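Long-range contact in cytochrome c' (Thermochromatium tepidum, PDB 3VRC), which carries a covalently attached heme c and probably takes part in electron transfer in a purple photosynthetic bacterium: residues P5-Y16 with A56-V66. Residues are numbered along the deposited sequence; the frame is centred on the assembly and turned at random.
With HEC (heme c), chain L.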
loop_
_atom_site.group_PDB
_atom_site.type_symbol
_atom_site.label_atom_id
_atom_site.label_comp_id
_atom_site.label_asym_id
_atom_site.label_seq_id
_atom_site.Cartn_x
_atom_site.Cartn_y
_atom_site.Cartn_z
ATOM N N PRO B 5 -19.375 -1.449 -3.211
ATOM C CA PRO B 5 -19.008 -2.344 -2.124
ATOM C C PRO B 5 -17.926 -3.361 -2.518
ATOM O O PRO B 5 -16.988 -3.590 -1.747
ATOM C CB PRO B 5 -20.372 -2.977 -1.771
ATOM C CG PRO B 5 -21.372 -1.887 -2.028
ATOM C CD PRO B 5 -20.864 -1.335 -3.339
ATOM N N GLU B 6 -18.017 -3.942 -3.699
ATOM C CA GLU B 6 -17.008 -4.855 -4.170
ATOM C C GLU B 6 -15.625 -4.192 -4.237
ATOM O O GLU B 6 -14.635 -4.762 -3.793
ATOM C CB GLU B 6 -17.373 -5.376 -5.562
ATOM C CG GLU B 6 -16.278 -6.247 -6.184
ATOM C CD GLU B 6 -16.685 -6.783 -7.532
ATOM O OE1 GLU B 6 -17.834 -7.171 -7.712
ATOM O OE2 GLU B 6 -15.862 -6.883 -8.440
ATOM N N GLU B 7 -15.587 -2.979 -4.768
ATOM C CA GLU B 7 -14.320 -2.263 -4.860
ATOM C C GLU B 7 -13.786 -1.903 -3.464
ATOM O O GLU B 7 -12.565 -1.891 -3.272
ATOM C CB GLU B 7 -14.496 -1.007 -5.718
ATOM C CG GLU B 7 -14.733 -1.371 -7.186
ATOM C CD GLU B 7 -15.167 -0.168 -7.971
ATOM O OE1 GLU B 7 -15.991 0.652 -7.551
ATOM O OE2 GLU B 7 -14.588 0.024 -9.046
ATOM N N GLN B 8 -14.646 -1.562 -2.521
ATOM C CA GLN B 8 -14.176 -1.240 -1.170
ATOM C C GLN B 8 -13.533 -2.476 -0.545
ATOM O O GLN B 8 -12.473 -2.387 0.078
ATOM C CB GLN B 8 -15.345 -0.766 -0.299
ATOM C CG GLN B 8 -15.786 0.626 -0.645
ATOM C CD GLN B 8 -17.024 0.971 0.165
ATOM O OE1 GLN B 8 -16.971 0.998 1.374
ATOM N NE2 GLN B 8 -18.163 1.118 -0.520
ATOM N N ILE B 9 -14.154 -3.645 -0.704
ATOM C CA ILE B 9 -13.593 -4.888 -0.160
ATOM C C ILE B 9 -12.243 -5.148 -0.810
ATOM O O ILE B 9 -11.245 -5.435 -0.134
ATOM C CB ILE B 9 -14.548 -6.068 -0.369
ATOM C CG1 ILE B 9 -15.829 -5.887 0.470
ATOM C CG2 ILE B 9 -13.882 -7.352 -0.023
ATOM C CD1 ILE B 9 -16.954 -6.846 0.047
ATOM N N GLU B 10 -12.182 -5.075 -2.142
ATOM C CA GLU B 10 -10.909 -5.363 -2.796
ATOM C C GLU B 10 -9.835 -4.366 -2.393
ATOM O O GLU B 10 -8.674 -4.739 -2.236
ATOM C CB GLU B 10 -11.080 -5.360 -4.298
ATOM C CG GLU B 10 -11.855 -6.577 -4.767
ATOM C CD GLU B 10 -12.086 -6.491 -6.223
ATOM O OE1 GLU B 10 -12.589 -5.400 -6.681
ATOM O OE2 GLU B 10 -11.757 -7.498 -6.922
ATOM N N THR B 11 -10.207 -3.117 -2.240
ATOM C CA THR B 11 -9.216 -2.080 -1.930
ATOM C C THR B 11 -8.683 -2.267 -0.500
ATOM O O THR B 11 -7.476 -2.104 -0.267
ATOM C CB THR B 11 -9.766 -0.714 -2.162
ATOM O OG1 THR B 11 -10.200 -0.592 -3.546
ATOM C CG2 THR B 11 -8.729 0.393 -1.915
ATOM N N ARG B 12 -9.575 -2.547 0.467
ATOM C CA ARG B 12 -9.061 -2.732 1.817
ATOM C C ARG B 12 -8.196 -3.958 1.865
ATOM O O ARG B 12 -7.126 -3.960 2.512
ATOM C CB ARG B 12 -10.202 -2.723 2.858
ATOM C CG ARG B 12 -11.126 -3.953 2.862
ATOM C CD ARG B 12 -12.479 -3.589 3.460
ATOM N NE ARG B 12 -13.299 -4.757 3.687
ATOM C CZ ARG B 12 -14.626 -4.708 3.909
ATOM N NH1 ARG B 12 -15.271 -3.542 3.865
ATOM N NH2 ARG B 12 -15.253 -5.839 4.242
ATOM N N GLN B 13 -8.587 -5.052 1.199
ATOM C CA GLN B 13 -7.773 -6.241 1.147
ATOM C C GLN B 13 -6.394 -5.940 0.563
ATOM O O GLN B 13 -5.388 -6.477 1.034
ATOM C CB GLN B 13 -8.455 -7.347 0.320
ATOM C CG GLN B 13 -9.665 -7.909 1.089
ATOM C CD GLN B 13 -10.480 -8.877 0.242
ATOM O OE1 GLN B 13 -10.387 -8.902 -1.002
ATOM N NE2 GLN B 13 -11.340 -9.624 0.898
ATOM N N ALA B 14 -6.334 -5.106 -0.476
ATOM C CA ALA B 14 -5.058 -4.723 -1.072
ATOM C C ALA B 14 -4.188 -4.007 -0.046
ATOM O O ALA B 14 -2.956 -4.248 0.044
ATOM C CB ALA B 14 -5.282 -3.831 -2.299
ATOM N N GLY B 15 -4.749 -3.054 0.693
ATOM C CA GLY B 15 -3.944 -2.360 1.691
ATOM C C GLY B 15 -3.389 -3.278 2.746
ATOM O O GLY B 15 -2.213 -3.187 3.105
ATOM N N TYR B 16 -4.224 -4.201 3.250
ATOM C CA TYR B 16 -3.712 -5.137 4.253
ATOM C C TYR B 16 -2.645 -6.041 3.690
ATOM O O TYR B 16 -1.632 -6.300 4.338
ATOM C CB TYR B 16 -4.888 -5.988 4.831
ATOM C CG TYR B 16 -5.895 -5.218 5.572
ATOM C CD1 TYR B 16 -5.553 -4.373 6.640
ATOM C CD2 TYR B 16 -7.254 -5.346 5.243
ATOM C CE1 TYR B 16 -6.516 -3.629 7.322
ATOM C CE2 TYR B 16 -8.213 -4.606 5.919
ATOM C CZ TYR B 16 -7.856 -3.729 6.921
ATOM O OH TYR B 16 -8.823 -2.951 7.539
ATOM N N ALA B 56 -12.995 4.372 5.421
ATOM C CA ALA B 56 -13.850 4.736 4.298
ATOM C C ALA B 56 -14.185 3.526 3.409
ATOM O O ALA B 56 -15.067 3.621 2.559
ATOM C CB ALA B 56 -13.216 5.831 3.463
ATOM N N LEU B 57 -13.499 2.421 3.598
ATOM C CA LEU B 57 -13.685 1.208 2.811
ATOM C C LEU B 57 -14.605 0.164 3.484
ATOM O O LEU B 57 -14.678 -0.987 3.048
ATOM C CB LEU B 57 -12.321 0.599 2.488
ATOM C CG LEU B 57 -11.356 1.530 1.763
ATOM C CD1 LEU B 57 -9.949 0.959 1.691
ATOM C CD2 LEU B 57 -11.853 1.840 0.360
ATOM N N TYR B 58 -15.276 0.609 4.576
ATOM C CA TYR B 58 -16.173 -0.253 5.334
ATOM C C TYR B 58 -17.629 0.227 5.254
ATOM O O TYR B 58 -18.350 0.250 6.256
ATOM C CB TYR B 58 -15.725 -0.496 6.790
ATOM C CG TYR B 58 -14.516 -1.377 6.897
ATOM C CD1 TYR B 58 -14.672 -2.733 7.025
ATOM C CD2 TYR B 58 -13.206 -0.824 6.753
ATOM C CE1 TYR B 58 -13.621 -3.545 7.089
ATOM C CE2 TYR B 58 -12.102 -1.662 6.828
ATOM C CZ TYR B 58 -12.312 -3.014 7.022
ATOM O OH TYR B 58 -11.304 -3.928 7.046
ATOM N N GLY B 59 -18.057 0.626 4.046
ATOM C CA GLY B 59 -19.384 1.192 3.851
ATOM C C GLY B 59 -20.436 0.135 3.860
ATOM O O GLY B 59 -20.203 -1.064 3.897
ATOM N N PRO B 60 -21.689 0.576 3.731
ATOM C CA PRO B 60 -22.827 -0.337 3.589
ATOM C C PRO B 60 -22.644 -1.278 2.423
ATOM O O PRO B 60 -22.154 -0.870 1.359
ATOM C CB PRO B 60 -24.011 0.608 3.330
ATOM C CG PRO B 60 -23.599 1.921 3.904
ATOM C CD PRO B 60 -22.091 1.993 3.773
ATOM N N GLY B 61 -23.020 -2.540 2.644
ATOM C CA GLY B 61 -22.976 -3.582 1.647
ATOM C C GLY B 61 -21.660 -4.305 1.620
ATOM O O GLY B 61 -21.508 -5.289 0.881
ATOM N N THR B 62 -20.707 -3.858 2.447
ATOM C CA THR B 62 -19.391 -4.488 2.439
ATOM C C THR B 62 -19.203 -5.580 3.507
ATOM O O THR B 62 -18.078 -6.085 3.741
ATOM C CB THR B 62 -18.206 -3.485 2.544
ATOM O OG1 THR B 62 -18.178 -2.919 3.875
ATOM C CG2 THR B 62 -18.248 -2.460 1.477
ATOM N N ASP B 63 -20.304 -5.933 4.158
ATOM C CA ASP B 63 -20.344 -7.055 5.129
ATOM C C ASP B 63 -20.520 -8.492 4.547
ATOM O O ASP B 63 -20.374 -9.513 5.261
ATOM C CB ASP B 63 -21.307 -6.726 6.276
ATOM C CG ASP B 63 -22.722 -6.367 5.807
ATOM O OD1 ASP B 63 -22.961 -5.988 4.627
ATOM O OD2 ASP B 63 -23.642 -6.463 6.661
ATOM N N LYS B 64 -20.815 -8.544 3.253
ATOM C CA LYS B 64 -21.227 -9.767 2.611
ATOM C C LYS B 64 -20.225 -10.008 1.541
ATOM O O LYS B 64 -19.582 -9.078 1.068
ATOM C CB LYS B 64 -22.606 -9.584 1.951
ATOM C CG LYS B 64 -23.675 -8.860 2.768
ATOM C CD LYS B 64 -24.963 -8.709 1.961
ATOM C CE LYS B 64 -24.806 -7.765 0.772
ATOM N NZ LYS B 64 -24.674 -6.344 1.193
ATOM N N ASN B 65 -20.063 -11.258 1.158
ATOM C CA ASN B 65 -19.323 -11.540 -0.053
ATOM C C ASN B 65 -20.075 -10.930 -1.221
ATOM O O ASN B 65 -21.306 -10.813 -1.170
ATOM C CB ASN B 65 -19.171 -13.040 -0.233
ATOM C CG ASN B 65 -18.481 -13.683 0.947
ATOM O OD1 ASN B 65 -17.689 -13.028 1.668
ATOM N ND2 ASN B 65 -18.718 -14.943 1.139
ATOM N N VAL B 66 -19.354 -10.532 -2.263
ATOM C CA VAL B 66 -19.964 -9.971 -3.483
ATOM C C VAL B 66 -19.541 -10.877 -4.657
ATOM O O VAL B 66 -18.424 -10.723 -5.185
ATOM C CB VAL B 66 -19.534 -8.495 -3.698
ATOM C CG1 VAL B 66 -20.241 -7.890 -4.907
ATOM C CG2 VAL B 66 -19.822 -7.668 -2.446
HETATM FE FE HEC L . -5.700 -6.809 8.820
HETATM C CHA HEC L . -7.426 -8.736 6.526
HETATM C CHB HEC L . -2.712 -7.948 7.566
HETATM C CHC HEC L . -4.024 -4.504 10.684
HETATM C CHD HEC L . -8.674 -5.686 10.041
HETATM N NA HEC L . -5.159 -8.172 7.353
HETATM C C1A HEC L . -5.998 -8.846 6.523
HETATM C C2A HEC L . -5.267 -9.763 5.726
HETATM C C3A HEC L . -3.890 -9.570 6.025
HETATM C C4A HEC L . -3.902 -8.519 7.011
HETATM C CMA HEC L . -2.698 -10.200 5.417
HETATM C CAA HEC L . -5.857 -10.799 4.822
HETATM C CBA HEC L . -5.440 -10.733 3.433
HETATM C CGA HEC L . -5.884 -9.409 2.915
HETATM O O1A HEC L . -5.045 -8.820 2.144
HETATM O O2A HEC L . -6.998 -8.912 3.121
HETATM N NB HEC L . -3.733 -6.289 9.029
HETATM C C1B HEC L . -2.675 -6.867 8.477
HETATM C C2B HEC L . -1.422 -6.363 8.994
HETATM C C3B HEC L . -1.823 -5.343 9.860
HETATM C C4B HEC L . -3.269 -5.319 9.860
HETATM C CMB HEC L . -0.061 -6.788 8.646
HETATM C CAB HEC L . -0.996 -4.434 10.751
HETATM C CBB HEC L . 0.254 -3.883 10.187
HETATM N NC HEC L . -6.253 -5.345 10.131
HETATM C C1C HEC L . -5.427 -4.507 10.835
HETATM C C2C HEC L . -6.164 -3.671 11.779
HETATM C C3C HEC L . -7.511 -4.025 11.553
HETATM C C4C HEC L . -7.509 -5.072 10.547
HETATM C CMC HEC L . -5.515 -2.731 12.723
HETATM C CAC HEC L . -8.751 -3.523 12.249
HETATM C CBC HEC L . -8.629 -2.200 12.944
HETATM N ND HEC L . -7.640 -7.174 8.428
HETATM C C1D HEC L . -8.732 -6.615 9.002
HETATM C C2D HEC L . -9.966 -7.065 8.433
HETATM C C3D HEC L . -9.631 -7.878 7.382
HETATM C C4D HEC L . -8.159 -7.895 7.381
HETATM C CMD HEC L . -11.356 -6.697 8.908
HETATM C CAD HEC L . -10.500 -8.552 6.364
HETATM C CBD HEC L . -10.710 -7.615 5.143
HETATM C CGD HEC L . -11.697 -8.186 4.139
HETATM O O1D HEC L . -11.530 -9.390 3.789
HETATM O O2D HEC L . -12.625 -7.457 3.756
HETATM O O HOH W 1 -20.987 1.412 0.482
#
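R12 reaches from helix 5-31 into the loop 56-66 and joins it to the heme. Its NH1 donates to L57 O at 2.7 Å and to T62 OG1 at 3.0 Å, both close to the guanidinium plane, while NH2 reaches T62 O, so T62 is gripped end-on by two nitrogens. NE turns to propionate oxygen O2D of the heme at 2.8 Å, with a fairly straight bond (161°), and NH2 adds a more bent one. Only arginine offers so many N-H groups in one plane, and the carboxylate probably balances its charge. CG sits between the backbone N and the carbonyl carbon (chi1 71°), from where an extended chain carries the guanidinium between Y58, stacked flat on one face with planes 9° apart, and I9 CG1 over the other.

Y58 OH and Y16 OH share a 2.7 Å hydrogen bond in which either may donate, each oxygen lying at the edge of the other ring, in its plane. The Y16 ring lies over the heme, CD1 3.3 Å from the iron. Nearer the helix start, the extended Q8 holds the type II turn 59-62: its OE1 accepts from G59 N at 2.9 Å, in the amide plane, and its NE2 shares a water with P60 O. G59 has no side chain, and its N-H faces OE1 closely; G61 has the positive phi suited to glycine. T62 N closes the turn on G59 O, and T62 OG1 adds a second bond to that oxygen, in the carbonyl plane on a lone pair. The T62 methyl CG2 packs against P5.

Apolar contacts finish the interface: L57 CD1 packs on T11 CG2 (3.8 Å), beside W21 of the second subunit, and I9 CD1 touches V66 CG2. In this four-helix-bundle cytochrome c', the contact fastens the loop after helix 36-50 to the first helix and helps build the propionate side of the heme pocket, which T71 and R72 complete, with Y16 on the face away from axial H125.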